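Local coordinates for protein putative phosphatase (Clostridium difficile, PDB 3SD7) that probably hydrolyses phosphate esters as a member of the haloacid dehalogenase-like hydrolases, and here holds a sodium ion, at residues 190-193 / 194-198; 215-218 / 219-223; 229-232 / 233-236. All coordinates share one frame; numbering follows the deposited sequence. Where two conformers were deposited one is given.

Interaction 1. Residues 190-193 / 194-198; sequences VGDR and KYDII. With NA (sodium ion), chain B.
Arg193 and Asp196 grip each other where strand 187-191 of the Rossmann-like haloacid dehalogenase core turns into helix 194-203, the first half of a beta-alpha-beta unit. Arg193 is the N-cap residue, and Asp196, three positions on, turns its carboxylate back over the helix start. Its OD2 accepts from Arg193 N at 3.2 Å through the lone pair anti to the other oxygen, while Asp196 N returns only a weak bond to Arg193 O. This is the carboxylate half of a capping box.

The packing is close here because Gly191 brings bare backbone to the acid, with its CA 3.4 Å from Asp196 OD2. The same OD2 takes a hydrogen bond from a water, at 2.5 Å, that is itself a ligand of the sodium ion, which puts Asp196 in the second shell. Asp192 binds the ion directly through OD1 at 2.2 Å, alongside Asp37 O and two further waters, and its OD2 is held by Tyr214 N. With CG set between the backbone N and the carbonyl carbon (chi1 69°), Asp192 swings its carboxylate to the metal.

Toward solvent the contact is looser. Arg193 folds back through bends at chi2 and chi3, and its guanidinium, salt-bridged by Glu219, runs beside the exposed Tyr195. Tyr195 CE2 sits over one guanidinium face, 3.9 Å from NH2, but the planes stand 72° apart, so the two groups do not stack. A water at the ring edge of Tyr195 spans their outer ends, bonded to Arg193 NH2 at 3.2 Å and to Tyr195 OH at 2.7 Å.

Interaction 2. Residues 215-218 / 219-223; sequences GSFE and EISES
From Ser216 O to Ile220 N the first turn of helix 217-223 closes with a bond of 2.9 Å that is almost straight, at 173° about the hydrogen. The next two bonds of the helix follow in step, Ser221 N to Phe217 O at 2.8 Å and Glu222 N to Glu218 O at 3.1 Å. This short helix is the crossover of the beta-alpha-beta unit joining strands 206-210 and 227-229. Ser216 is the N-cap: a chi1 of 65° brings its OG over the helix start, where it accepts from Glu219 N at 2.9 Å. Glu219 does not complete a capping box directly; instead a water accepts from Ser216 N and donates to Glu219 OE1. The other oxygen, OE2, reaches out of the helix to the Arg193 guanidinium and to Lys194 N.

One turn further on, Ser221 folds its hydroxyl back along the helix, so that Phe217 O is gripped by both Ser221 N and Ser221 OG, the latter at 2.7 Å, its donor tilted from the carbonyl plane. The CB of Ser221 meanwhile rests over one face of the Phe217 ring in a CH-pi contact, 3.8 Å from the centroid and 19° off the normal.

Glu218 and Glu222 run side by side on the exposed flank, and their OE2 atoms approach to 4.3 Å. A single water donates to both oxygens, bridging the acids. Two carboxylates so near each other would be expected to repel if both are ionised. The shared water should soften that cost, and the pairing may raise the proton affinity of one of them.

Interaction 3. Residues 229-232 / 233-236; sequences VENV and ESIK
The amide of Asn231 is the flat group of this turn, and it meets Ser234 through its oxygen rather than by stacking. Two donors of that one residue converge on OD1. Ser234 N arrives at 3.0 Å almost in line with the CG-OD1 bond (167°), and Ser234 OG donates at 2.9 Å from a position tilted 33° from the amide plane. The first torsion of Asn231 (chi1 50°) bends the short side chain over the turn toward Ser234. Held at its oxygen by two bonds, the carboxamide is probably restrained from turning about CB-CG. The Ser234 hydroxyl, donor to Asn231, also accepts from a water that in turn accepts from Glu230 N.

Around the same residues the backbone makes a type I beta turn from Val232 to Ile235, closed by Ile235 N to Val232 O at 3.0 Å. A weak bond of 3.3 Å also runs from Ser234 N to Asn231 O. Val229 CB also meets Ser234 CB at 3.9 Å, and deeper in, between two buried residues, Val229 CG2 approaches Ile235 CG1 at 4.2 Å, the two side chains crossing at about a right angle. The Val232 side chain packs instead on Met115 and Ile118 of helix 115-124. Further along, Lys236 NZ forms a salt bridge with Glu233 OE2 at 2.8 Å.

Side-chain and weaker main-chain acceptors of Asn231 thus share Ser234 N, a pattern consistent with an Asx motif, which here turns the chain from edge strand 227-229 of the Rossmann-like core into the C-terminal helix 235-239.

How the interactions relate
The three contacts follow one another along the chain, each closing a tight local turn, and none nests within or crosses another. Interaction 1 turns strand 187-191 into helix 194-203 beside the sodium ion. After strand 206-210, interaction 2 starts helix 217-223, and the two touch: Glu219 reaches back to Arg193 NE and Lys194 N, while Ile220 and Ser223 pack on Asp192 and Ile197. The first turn of helix 217-223 is thereby tied to the start of helix 194-203. Interaction 3 leaves edge strand 227-229 for the C-terminal helix, with its centre about 15 Å from interaction 1 and 16 Å from interaction 2, touching neither. Strand 206-210 lies between strands 187-191 and 227-229 in the parallel sheet.

Interaction 1. Residues 190-193 / 194-198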
# COMPACT_ATOMS: atom_id res chain seq x y z
N VAL A 190 0.72 -2.33 10.21
CA VAL A 190 1.81 -1.42 9.81
C VAL A 190 1.43 -0.75 8.49
O VAL A 190 1.11 -1.41 7.51
CB VAL A 190 3.12 -2.18 9.63
CG1 VAL A 190 4.25 -1.23 9.23
CG2 VAL A 190 3.46 -2.96 10.89
N GLY A 191 1.47 0.58 8.45
CA GLY A 191 1.08 1.29 7.25
C GLY A 191 1.58 2.72 7.22
O GLY A 191 2.02 3.23 8.24
N ASP A 192 1.48 3.34 6.04
CA ASP A 192 1.99 4.72 5.85
C ASP A 192 0.90 5.78 5.70
O ASP A 192 1.24 6.92 5.47
CB ASP A 192 2.86 4.80 4.61
CG ASP A 192 2.05 4.61 3.31
OD1 ASP A 192 1.17 3.70 3.25
OD2 ASP A 192 2.30 5.33 2.31
N ARG A 193 -0.36 5.43 5.87
CA ARG A 193 -1.43 6.41 5.76
C ARG A 193 -2.39 6.35 6.90
O ARG A 193 -2.53 5.32 7.59
CB ARG A 193 -2.25 6.17 4.48
CG ARG A 193 -1.46 6.30 3.15
CD ARG A 193 -0.78 7.66 2.90
NE ARG A 193 -1.68 8.78 3.08
CZ ARG A 193 -2.51 9.27 2.16
NH1 ARG A 193 -2.60 8.73 0.95
NH2 ARG A 193 -3.26 10.33 2.44
N LYS A 194 -3.09 7.46 7.11
CA LYS A 194 -4.16 7.47 8.11
C LYS A 194 -5.18 6.32 7.92
O LYS A 194 -5.70 5.80 8.88
CB LYS A 194 -4.91 8.81 8.11
CG LYS A 194 -5.56 9.16 6.82
CD LYS A 194 -6.17 10.58 6.84
CE LYS A 194 -6.82 10.88 5.52
NZ LYS A 194 -7.58 12.19 5.50
N TYR A 195 -5.41 5.91 6.67
CA TYR A 195 -6.40 4.87 6.37
C TYR A 195 -6.06 3.55 7.03
O TYR A 195 -6.97 2.78 7.43
CB TYR A 195 -6.56 4.73 4.86
CG TYR A 195 -6.90 6.05 4.22
CD1 TYR A 195 -8.10 6.67 4.49
CD2 TYR A 195 -5.97 6.70 3.39
CE1 TYR A 195 -8.39 7.91 3.94
CE2 TYR A 195 -6.26 7.93 2.85
CZ TYR A 195 -7.46 8.53 3.13
OH TYR A 195 -7.76 9.77 2.58
N ASP A 196 -4.77 3.25 7.11
CA ASP A 196 -4.28 2.06 7.78
C ASP A 196 -4.51 2.13 9.28
O ASP A 196 -4.89 1.14 9.91
CB ASP A 196 -2.77 1.93 7.54
CG ASP A 196 -2.45 1.71 6.11
OD1 ASP A 196 -3.05 0.78 5.51
OD2 ASP A 196 -1.63 2.47 5.53
N ILE A 197 -4.29 3.31 9.86
CA ILE A 197 -4.46 3.50 11.30
C ILE A 197 -5.95 3.51 11.66
O ILE A 197 -6.35 2.88 12.64
CB ILE A 197 -3.78 4.78 11.79
CG1 ILE A 197 -2.35 4.87 11.23
CG2 ILE A 197 -3.82 4.88 13.34
CD1 ILE A 197 -1.53 3.62 11.48
N ILE A 198 -6.76 4.19 10.86
CA ILE A 198 -8.23 4.22 11.06
C ILE A 198 -8.79 2.78 10.97
O ILE A 198 -9.63 2.37 11.79
CB ILE A 198 -8.91 5.12 10.00
CG1 ILE A 198 -8.53 6.59 10.23
CG2 ILE A 198 -10.42 4.95 10.03
CD1 ILE A 198 -8.76 7.46 9.00
NA NA B . 0.03 2.79 1.58
O HOH W 1 0.65 4.78 0.33
O HOH W 2 -6.03 11.40 1.24
O HOH W 3 -1.55 2.93 3.08
O HOH W 4 -1.23 1.59 0.22

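Interaction 2. Residues 215-218 / 219-223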
# COMPACT_ATOMS: atom_id res chain seq x y z
N GLY A 215 2.42 9.13 3.66
CA GLY A 215 1.77 9.90 4.72
C GLY A 215 2.75 10.84 5.38
O GLY A 215 3.86 10.45 5.76
N SER A 216 2.32 12.10 5.57
CA SER A 216 3.11 13.06 6.30
C SER A 216 3.07 12.83 7.81
O SER A 216 2.15 12.19 8.32
CB SER A 216 2.55 14.45 6.05
OG SER A 216 1.24 14.56 6.58
N PHE A 217 4.04 13.40 8.51
CA PHE A 217 4.00 13.37 9.97
C PHE A 217 2.70 14.00 10.48
O PHE A 217 2.08 13.49 11.42
CB PHE A 217 5.19 14.06 10.59
CG PHE A 217 5.10 14.12 12.10
CD1 PHE A 217 5.36 13.00 12.86
CD2 PHE A 217 4.70 15.28 12.74
CE1 PHE A 217 5.26 13.05 14.25
CE2 PHE A 217 4.59 15.34 14.11
CZ PHE A 217 4.88 14.21 14.87
N GLU A 218 2.27 15.08 9.85
CA GLU A 218 1.03 15.73 10.24
C GLU A 218 -0.12 14.73 10.19
O GLU A 218 -0.86 14.59 11.15
CB GLU A 218 0.75 16.94 9.32
CG GLU A 218 -0.48 17.71 9.64
CD GLU A 218 -0.64 18.93 8.72
OE1 GLU A 218 0.02 19.01 7.66
OE2 GLU A 218 -1.43 19.77 9.03
N GLU A 219 -0.24 14.03 9.07
CA GLU A 219 -1.31 13.05 8.90
C GLU A 219 -1.22 11.90 9.88
O GLU A 219 -2.20 11.55 10.52
CB GLU A 219 -1.30 12.51 7.46
CG GLU A 219 -2.34 11.41 7.25
CD GLU A 219 -2.36 10.90 5.85
OE1 GLU A 219 -2.57 11.72 4.93
OE2 GLU A 219 -2.16 9.70 5.65
N ILE A 220 -0.05 11.31 9.97
CA ILE A 220 0.16 10.14 10.81
C ILE A 220 -0.04 10.49 12.28
O ILE A 220 -0.81 9.82 12.99
CB ILE A 220 1.54 9.50 10.54
CG1 ILE A 220 1.61 8.94 9.11
CG2 ILE A 220 1.81 8.39 11.60
CD1 ILE A 220 0.55 7.84 8.77
N SER A 221 0.59 11.58 12.74
CA SER A 221 0.49 11.96 14.14
C SER A 221 -0.94 12.27 14.53
O SER A 221 -1.38 11.91 15.63
CB SER A 221 1.44 13.12 14.48
OG SER A 221 1.09 14.32 13.83
N GLU A 222 -1.68 12.90 13.63
CA GLU A 222 -3.07 13.23 13.90
C GLU A 222 -3.99 11.99 13.97
O GLU A 222 -5.04 12.06 14.61
CB GLU A 222 -3.55 14.33 12.95
CG GLU A 222 -2.80 15.67 13.26
CD GLU A 222 -3.16 16.84 12.33
OE1 GLU A 222 -3.65 16.60 11.21
OE2 GLU A 222 -2.90 18.00 12.72
N SER A 223 -3.58 10.89 13.33
CA SER A 223 -4.33 9.62 13.36
C SER A 223 -4.07 8.85 14.67
O SER A 223 -4.77 7.89 14.98
CB SER A 223 -3.98 8.74 12.16
OG SER A 223 -2.66 8.22 12.25
O HOH W 5 -0.08 12.81 4.10
O HOH W 6 -3.09 19.85 11.00

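Interaction 3. Residues 229-232 / 233-236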
# COMPACT_ATOMS: atom_id res chain seq x y z
N VAL A 229 7.22 5.38 13.28
CA VAL A 229 8.62 5.13 12.89
C VAL A 229 9.05 5.93 11.65
O VAL A 229 8.24 6.14 10.73
CB VAL A 229 8.91 3.63 12.67
CG1 VAL A 229 8.58 2.87 13.93
CG2 VAL A 229 8.12 3.09 11.49
N GLU A 230 10.30 6.41 11.65
CA GLU A 230 10.84 7.16 10.53
C GLU A 230 11.34 6.28 9.40
O GLU A 230 11.21 6.63 8.23
CB GLU A 230 11.99 8.10 10.98
CG GLU A 230 11.56 9.47 11.49
CD GLU A 230 11.23 10.47 10.37
OE1 GLU A 230 10.82 10.05 9.26
OE2 GLU A 230 11.37 11.69 10.60
N ASN A 231 11.86 5.10 9.73
CA ASN A 231 12.48 4.25 8.75
C ASN A 231 12.17 2.79 8.97
O ASN A 231 11.61 2.40 10.00
CB ASN A 231 13.99 4.50 8.76
CG ASN A 231 14.57 4.44 10.14
OD1 ASN A 231 14.42 3.44 10.84
ND2 ASN A 231 15.26 5.52 10.55
N VAL A 232 12.48 1.99 7.97
CA VAL A 232 12.22 0.57 7.97
C VAL A 232 12.91 -0.14 9.13
O VAL A 232 12.28 -0.95 9.83
CB VAL A 232 12.61 -0.05 6.61
CG1 VAL A 232 12.63 -1.57 6.66
CG2 VAL A 232 11.66 0.47 5.51
N GLU A 233 14.19 0.15 9.33
CA GLU A 233 14.94 -0.51 10.40
C GLU A 233 14.31 -0.37 11.79
O GLU A 233 14.41 -1.28 12.61
CB GLU A 233 16.40 -0.03 10.42
CG GLU A 233 17.32 -0.62 9.31
CD GLU A 233 17.52 -2.15 9.38
OE1 GLU A 233 18.24 -2.70 8.51
OE2 GLU A 233 16.97 -2.81 10.29
N SER A 234 13.68 0.77 12.04
CA SER A 234 13.03 1.00 13.34
C SER A 234 11.83 0.07 13.62
O SER A 234 11.42 -0.06 14.77
CB SER A 234 12.59 2.46 13.47
OG SER A 234 13.72 3.28 13.60
N ILE A 235 11.26 -0.55 12.58
CA ILE A 235 10.17 -1.52 12.76
C ILE A 235 10.63 -2.67 13.70
O ILE A 235 9.86 -3.11 14.56
CB ILE A 235 9.66 -2.04 11.41
CG1 ILE A 235 8.94 -0.91 10.66
CG2 ILE A 235 8.70 -3.23 11.60
CD1 ILE A 235 8.58 -1.19 9.22
N LYS A 236 11.88 -3.11 13.54
CA LYS A 236 12.50 -4.17 14.37
C LYS A 236 12.44 -3.88 15.86
O LYS A 236 12.28 -4.79 16.68
CB LYS A 236 14.01 -4.31 14.08
CG LYS A 236 14.42 -4.65 12.67
CD LYS A 236 15.95 -4.83 12.58
CE LYS A 236 16.71 -3.62 13.07
NZ LYS A 236 18.15 -3.68 12.69
O HOH W 7 12.18 5.73 13.80